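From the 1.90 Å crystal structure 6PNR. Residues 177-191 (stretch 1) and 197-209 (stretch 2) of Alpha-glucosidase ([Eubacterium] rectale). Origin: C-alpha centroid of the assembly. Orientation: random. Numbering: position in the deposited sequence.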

# COMPACT_ATOMS: atom_id res chain seq x y z
N LYS A 177 -5.50 -30.38 14.23
CA LYS A 177 -4.87 -30.75 15.50
C LYS A 177 -3.42 -31.19 15.30
O LYS A 177 -2.98 -32.24 15.77
CB LYS A 177 -5.67 -31.81 16.25
CG LYS A 177 -6.91 -31.24 16.93
CD LYS A 177 -7.65 -32.30 17.71
CE LYS A 177 -9.09 -31.89 17.94
NZ LYS A 177 -9.82 -32.87 18.79
N TYR A 178 -2.67 -30.36 14.58
CA TYR A 178 -1.22 -30.41 14.53
C TYR A 178 -0.70 -28.98 14.65
O TYR A 178 -1.42 -28.01 14.39
CB TYR A 178 -0.70 -31.08 13.24
CG TYR A 178 -0.92 -30.28 11.95
CD1 TYR A 178 -0.05 -29.26 11.59
CD2 TYR A 178 -1.98 -30.57 11.09
CE1 TYR A 178 -0.24 -28.53 10.43
CE2 TYR A 178 -2.17 -29.86 9.92
CZ TYR A 178 -1.30 -28.83 9.60
OH TYR A 178 -1.47 -28.09 8.44
N TYR A 179 0.56 -28.86 15.05
CA TYR A 179 1.30 -27.62 14.87
C TYR A 179 2.47 -27.90 13.94
O TYR A 179 2.96 -29.03 13.86
CB TYR A 179 1.81 -27.02 16.20
CG TYR A 179 3.09 -27.61 16.77
CD1 TYR A 179 4.34 -27.12 16.41
CD2 TYR A 179 3.03 -28.63 17.71
CE1 TYR A 179 5.50 -27.66 16.95
CE2 TYR A 179 4.18 -29.16 18.26
CZ TYR A 179 5.41 -28.69 17.87
OH TYR A 179 6.54 -29.25 18.43
N LEU A 180 2.88 -26.87 13.22
CA LEU A 180 4.00 -26.95 12.29
C LEU A 180 4.93 -25.79 12.58
O LEU A 180 4.48 -24.65 12.71
CB LEU A 180 3.51 -26.91 10.82
CG LEU A 180 4.53 -27.01 9.68
CD1 LEU A 180 3.84 -27.48 8.42
CD2 LEU A 180 5.24 -25.70 9.41
N HIS A 181 6.21 -26.09 12.69
CA HIS A 181 7.24 -25.10 12.96
C HIS A 181 8.29 -25.15 11.86
O HIS A 181 8.73 -26.24 11.47
CB HIS A 181 7.92 -25.35 14.31
CG HIS A 181 9.04 -24.39 14.59
ND1 HIS A 181 8.83 -23.03 14.67
CD2 HIS A 181 10.37 -24.59 14.77
CE1 HIS A 181 9.99 -22.43 14.90
NE2 HIS A 181 10.94 -23.35 14.97
N VAL A 182 8.68 -23.99 11.35
CA VAL A 182 9.80 -23.87 10.42
C VAL A 182 11.00 -23.39 11.21
O VAL A 182 10.98 -22.28 11.76
CB VAL A 182 9.48 -22.92 9.25
CG1 VAL A 182 10.66 -22.86 8.27
CG2 VAL A 182 8.20 -23.34 8.53
N ASP A 183 12.06 -24.20 11.24
CA ASP A 183 13.25 -23.92 12.05
C ASP A 183 14.14 -22.94 11.30
O ASP A 183 15.17 -23.29 10.72
CB ASP A 183 13.98 -25.22 12.38
CG ASP A 183 15.10 -25.03 13.40
OD1 ASP A 183 15.35 -23.89 13.84
OD2 ASP A 183 15.73 -26.05 13.77
N SER A 184 13.74 -21.67 11.33
CA SER A 184 14.49 -20.63 10.64
C SER A 184 14.14 -19.29 11.28
O SER A 184 13.01 -19.08 11.71
CB SER A 184 14.16 -20.60 9.15
OG SER A 184 14.73 -19.46 8.52
N THR A 185 15.12 -18.39 11.34
CA THR A 185 14.84 -17.02 11.74
C THR A 185 14.93 -16.07 10.57
O THR A 185 14.99 -14.85 10.77
CB THR A 185 15.76 -16.57 12.88
OG1 THR A 185 17.10 -16.44 12.41
CG2 THR A 185 15.71 -17.57 14.05
N ALA A 186 14.93 -16.59 9.34
CA ALA A 186 14.87 -15.72 8.17
C ALA A 186 13.52 -15.03 8.11
O ALA A 186 12.57 -15.41 8.79
CB ALA A 186 15.11 -16.53 6.89
N TYR A 187 13.45 -13.98 7.29
CA TYR A 187 12.15 -13.46 6.89
C TYR A 187 11.31 -14.61 6.36
O TYR A 187 11.80 -15.46 5.61
CB TYR A 187 12.30 -12.39 5.80
CG TYR A 187 10.99 -11.78 5.33
CD1 TYR A 187 10.20 -12.41 4.37
CD2 TYR A 187 10.54 -10.56 5.85
CE1 TYR A 187 8.99 -11.84 3.94
CE2 TYR A 187 9.35 -9.98 5.41
CZ TYR A 187 8.58 -10.63 4.46
OH TYR A 187 7.40 -10.07 4.04
N ALA A 188 10.04 -14.65 6.75
CA ALA A 188 9.10 -15.61 6.20
C ALA A 188 7.77 -14.91 5.94
O ALA A 188 7.54 -13.78 6.39
CB ALA A 188 8.90 -16.81 7.12
N ASP A 189 6.90 -15.59 5.20
CA ASP A 189 5.55 -15.08 4.93
C ASP A 189 4.63 -16.29 4.84
O ASP A 189 4.70 -17.05 3.86
CB ASP A 189 5.52 -14.25 3.65
CG ASP A 189 4.17 -13.55 3.42
OD1 ASP A 189 3.18 -13.87 4.11
OD2 ASP A 189 4.11 -12.65 2.55
N PHE A 190 3.78 -16.47 5.85
CA PHE A 190 2.88 -17.62 5.93
C PHE A 190 1.55 -17.23 5.29
O PHE A 190 0.83 -16.37 5.82
CB PHE A 190 2.68 -18.08 7.38
CG PHE A 190 3.83 -18.87 7.95
CD1 PHE A 190 5.12 -18.72 7.44
CD2 PHE A 190 3.62 -19.79 8.97
CE1 PHE A 190 6.18 -19.45 7.96
CE2 PHE A 190 4.67 -20.53 9.49
CZ PHE A 190 5.95 -20.37 8.98
N ASP A 191 1.22 -17.87 4.17
CA ASP A 191 0.13 -17.44 3.30
C ASP A 191 -1.02 -18.43 3.45
O ASP A 191 -0.91 -19.58 3.00
CB ASP A 191 0.64 -17.36 1.86
CG ASP A 191 -0.43 -16.99 0.85
OD1 ASP A 191 -1.62 -16.82 1.22
OD2 ASP A 191 -0.07 -16.85 -0.34
N PHE A 197 -4.53 -25.16 0.16
CA PHE A 197 -3.18 -25.28 0.67
C PHE A 197 -2.80 -24.02 1.45
O PHE A 197 -3.26 -22.92 1.14
CB PHE A 197 -2.15 -25.52 -0.45
CG PHE A 197 -2.09 -24.43 -1.50
CD1 PHE A 197 -1.24 -23.34 -1.35
CD2 PHE A 197 -2.86 -24.52 -2.66
CE1 PHE A 197 -1.18 -22.34 -2.31
CE2 PHE A 197 -2.80 -23.53 -3.63
CZ PHE A 197 -1.95 -22.44 -3.46
N HIS A 198 -1.99 -24.21 2.48
CA HIS A 198 -1.18 -23.15 3.06
C HIS A 198 0.15 -23.13 2.33
O HIS A 198 0.64 -24.16 1.88
CB HIS A 198 -0.94 -23.36 4.56
CG HIS A 198 -2.12 -23.92 5.30
ND1 HIS A 198 -3.39 -23.41 5.19
CD2 HIS A 198 -2.21 -24.96 6.16
CE1 HIS A 198 -4.21 -24.11 5.96
NE2 HIS A 198 -3.52 -25.05 6.56
N GLU A 199 0.75 -21.95 2.21
CA GLU A 199 2.06 -21.84 1.59
C GLU A 199 2.97 -21.02 2.48
O GLU A 199 2.65 -19.87 2.81
CB GLU A 199 1.98 -21.24 0.18
CG GLU A 199 3.34 -21.11 -0.49
CD GLU A 199 3.25 -20.81 -1.99
OE1 GLU A 199 3.16 -19.61 -2.35
OE2 GLU A 199 3.27 -21.76 -2.81
N LEU A 200 4.11 -21.60 2.84
CA LEU A 200 5.05 -21.00 3.78
C LEU A 200 6.27 -20.55 2.98
O LEU A 200 7.07 -21.38 2.54
CB LEU A 200 5.43 -22.00 4.87
CG LEU A 200 4.28 -22.84 5.44
CD1 LEU A 200 4.82 -23.81 6.49
CD2 LEU A 200 3.14 -21.98 6.02
N GLN A 201 6.38 -19.24 2.77
CA GLN A 201 7.52 -18.66 2.06
C GLN A 201 8.64 -18.35 3.05
O GLN A 201 8.40 -17.69 4.07
CB GLN A 201 7.11 -17.40 1.31
CG GLN A 201 8.28 -16.72 0.60
CD GLN A 201 7.92 -15.38 -0.05
OE1 GLN A 201 8.80 -14.67 -0.56
NE2 GLN A 201 6.64 -15.05 -0.06
N ILE A 202 9.86 -18.81 2.75
CA ILE A 202 11.03 -18.61 3.61
C ILE A 202 12.14 -18.01 2.77
O ILE A 202 12.37 -18.45 1.63
CB ILE A 202 11.51 -19.94 4.25
CG1 ILE A 202 10.33 -20.82 4.68
CG2 ILE A 202 12.40 -19.65 5.44
CD1 ILE A 202 9.51 -20.29 5.83
N TRP A 203 12.85 -17.02 3.32
CA TRP A 203 13.92 -16.38 2.54
C TRP A 203 15.28 -17.04 2.77
O TRP A 203 16.33 -16.37 2.83
CB TRP A 203 13.98 -14.88 2.83
CG TRP A 203 12.85 -14.13 2.17
CD1 TRP A 203 11.76 -14.68 1.54
CD2 TRP A 203 12.69 -12.71 2.07
NE1 TRP A 203 10.94 -13.68 1.06
CE2 TRP A 203 11.49 -12.47 1.37
CE3 TRP A 203 13.45 -11.62 2.50
CZ2 TRP A 203 11.02 -11.18 1.11
CZ3 TRP A 203 12.98 -10.33 2.25
CH2 TRP A 203 11.78 -10.13 1.55
N GLU A 204 15.25 -18.36 2.90
CA GLU A 204 16.40 -19.25 2.90
C GLU A 204 15.84 -20.66 2.76
O GLU A 204 14.64 -20.89 2.94
CB GLU A 204 17.23 -19.14 4.17
CG GLU A 204 16.63 -19.90 5.35
CD GLU A 204 17.53 -19.88 6.57
OE1 GLU A 204 18.71 -19.49 6.43
OE2 GLU A 204 17.05 -20.23 7.67
N VAL A 205 16.71 -21.61 2.44
CA VAL A 205 16.32 -23.01 2.58
C VAL A 205 16.35 -23.34 4.07
O VAL A 205 17.42 -23.31 4.68
CB VAL A 205 17.24 -23.94 1.78
CG1 VAL A 205 16.85 -25.39 2.01
CG2 VAL A 205 17.20 -23.59 0.28
N PRO A 206 15.21 -23.64 4.69
CA PRO A 206 15.21 -23.85 6.14
C PRO A 206 15.85 -25.17 6.51
O PRO A 206 15.76 -26.16 5.78
CB PRO A 206 13.71 -23.86 6.49
CG PRO A 206 13.08 -24.42 5.26
CD PRO A 206 13.89 -23.90 4.09
N LYS A 207 16.50 -25.19 7.68
CA LYS A 207 17.13 -26.41 8.17
C LYS A 207 16.13 -27.54 8.29
O LYS A 207 16.43 -28.69 7.93
CB LYS A 207 17.80 -26.17 9.52
CG LYS A 207 19.16 -25.51 9.45
CD LYS A 207 19.78 -25.33 10.84
CE LYS A 207 19.15 -24.16 11.60
NZ LYS A 207 19.45 -22.82 10.97
N GLN A 208 14.93 -27.25 8.77
CA GLN A 208 14.02 -28.31 9.16
C GLN A 208 12.62 -27.76 9.29
O GLN A 208 12.42 -26.60 9.68
CB GLN A 208 14.45 -28.95 10.49
CG GLN A 208 13.54 -30.05 10.99
CD GLN A 208 13.89 -30.49 12.41
OE1 GLN A 208 13.28 -30.03 13.38
NE2 GLN A 208 14.87 -31.37 12.53
N ILE A 209 11.64 -28.59 8.96
CA ILE A 209 10.25 -28.35 9.28
C ILE A 209 9.80 -29.46 10.21
O ILE A 209 10.11 -30.63 9.98
CB ILE A 209 9.37 -28.26 8.01
CG1 ILE A 209 9.69 -26.95 7.26
CG2 ILE A 209 7.87 -28.36 8.38
CD1 ILE A 209 8.94 -26.76 5.94
O HOH W 1 17.19 -22.75 9.07
O HOH W 2 17.49 -19.30 10.30
O HOH W 3 4.10 -16.12 1.07
O HOH W 4 2.66 -17.38 -0.88
O HOH W 5 -2.62 -20.34 0.95

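Two antiparallel ladders, separated by loops that shift the register by one residue, join the stretches and bury 1077 Å² between them. Lys-177 and Tyr-179 take no part. Tyr-178 reaches the contact with its ring tip: its OH lies 3.9 Å from CD2 of His-198, at the edge of the imidazole. Leu-180 points toward stretch 2 and fills a buried apolar pocket, its CD2 3.5 Å from CD1 of Leu-200 and its CG 3.8 Å from CG2 of Ile-209. At His-181 the backbone does the work, O receiving a CA-H...O contact from CA of Ile-209 at 3.4 Å. Val-182 pairs with Ile-209 without hydrogen bonds; Val-182 CG1 is 3.7 Å from both Ile-202 CD1 and Pro-206 CB, and its CG2 is 4.0 Å from Leu-200 CD1. A compact branched side chain suits this crowded, buried spot.

Asp-183 N donates to O of Gln-208 (2.9 Å). Its O also accepts from water 1 (2.7 Å), which donates to Glu-204 OE2 (2.9 Å) and accepts from Lys-207 N (2.9 Å) and NZ (3.0 Å), tying the two loops together. Ser-184 OG gives a short hydrogen bond to OE2 of Glu-204 (2.6 Å) and accepts one from N of Ala-186 (3.0 Å), so one small hydroxyl both braces its own turn and grips the opposite loop. Thr-185 points away, yet its N donates to water 2 (2.7 Å), which donates in turn to Glu-204 OE2 (2.8 Å). Ala-186 sets its CB 4.0 Å from CG of Glu-204.

Tyr-187 stacks face to face on the six-membered ring of Trp-203, centroids 4.0 Å apart and planes inclined by 29°; beside the stack, Trp-203 N donates to Tyr-187 O (3.0 Å). Trp-203 NE1 is in turn bonded to Gln-201 OE1 (2.9 Å), which satisfies the buried indole.

The second ladder then runs to Asp-191. Ala-188 and Ile-202 form a non-hydrogen-bonded pair, CA-CA 4.4 Å, and Ile-202 CD1 lies 3.8 Å from the alanine CB. Asp-189 and Gln-201 exchange backbone bonds (Asp-189 N to Gln-201 O, 2.8 Å; Gln-201 N to Asp-189 O, 3.0 Å). Phe-190 shares the apolar face with Ala-188, and CD2 of Leu-200 sits over its ring, 3.8 Å from the centroid. Asp-191 repeats the paired bonding with Glu-199 (Asp-191 N to Glu-199 O, 2.8 Å; Glu-199 N to Asp-191 O, 3.0 Å). On this polar face, water 4 bridges the two carboxylates, donating to Asp-191 OD2 (2.8 Å) and Glu-199 OE1 (2.7 Å).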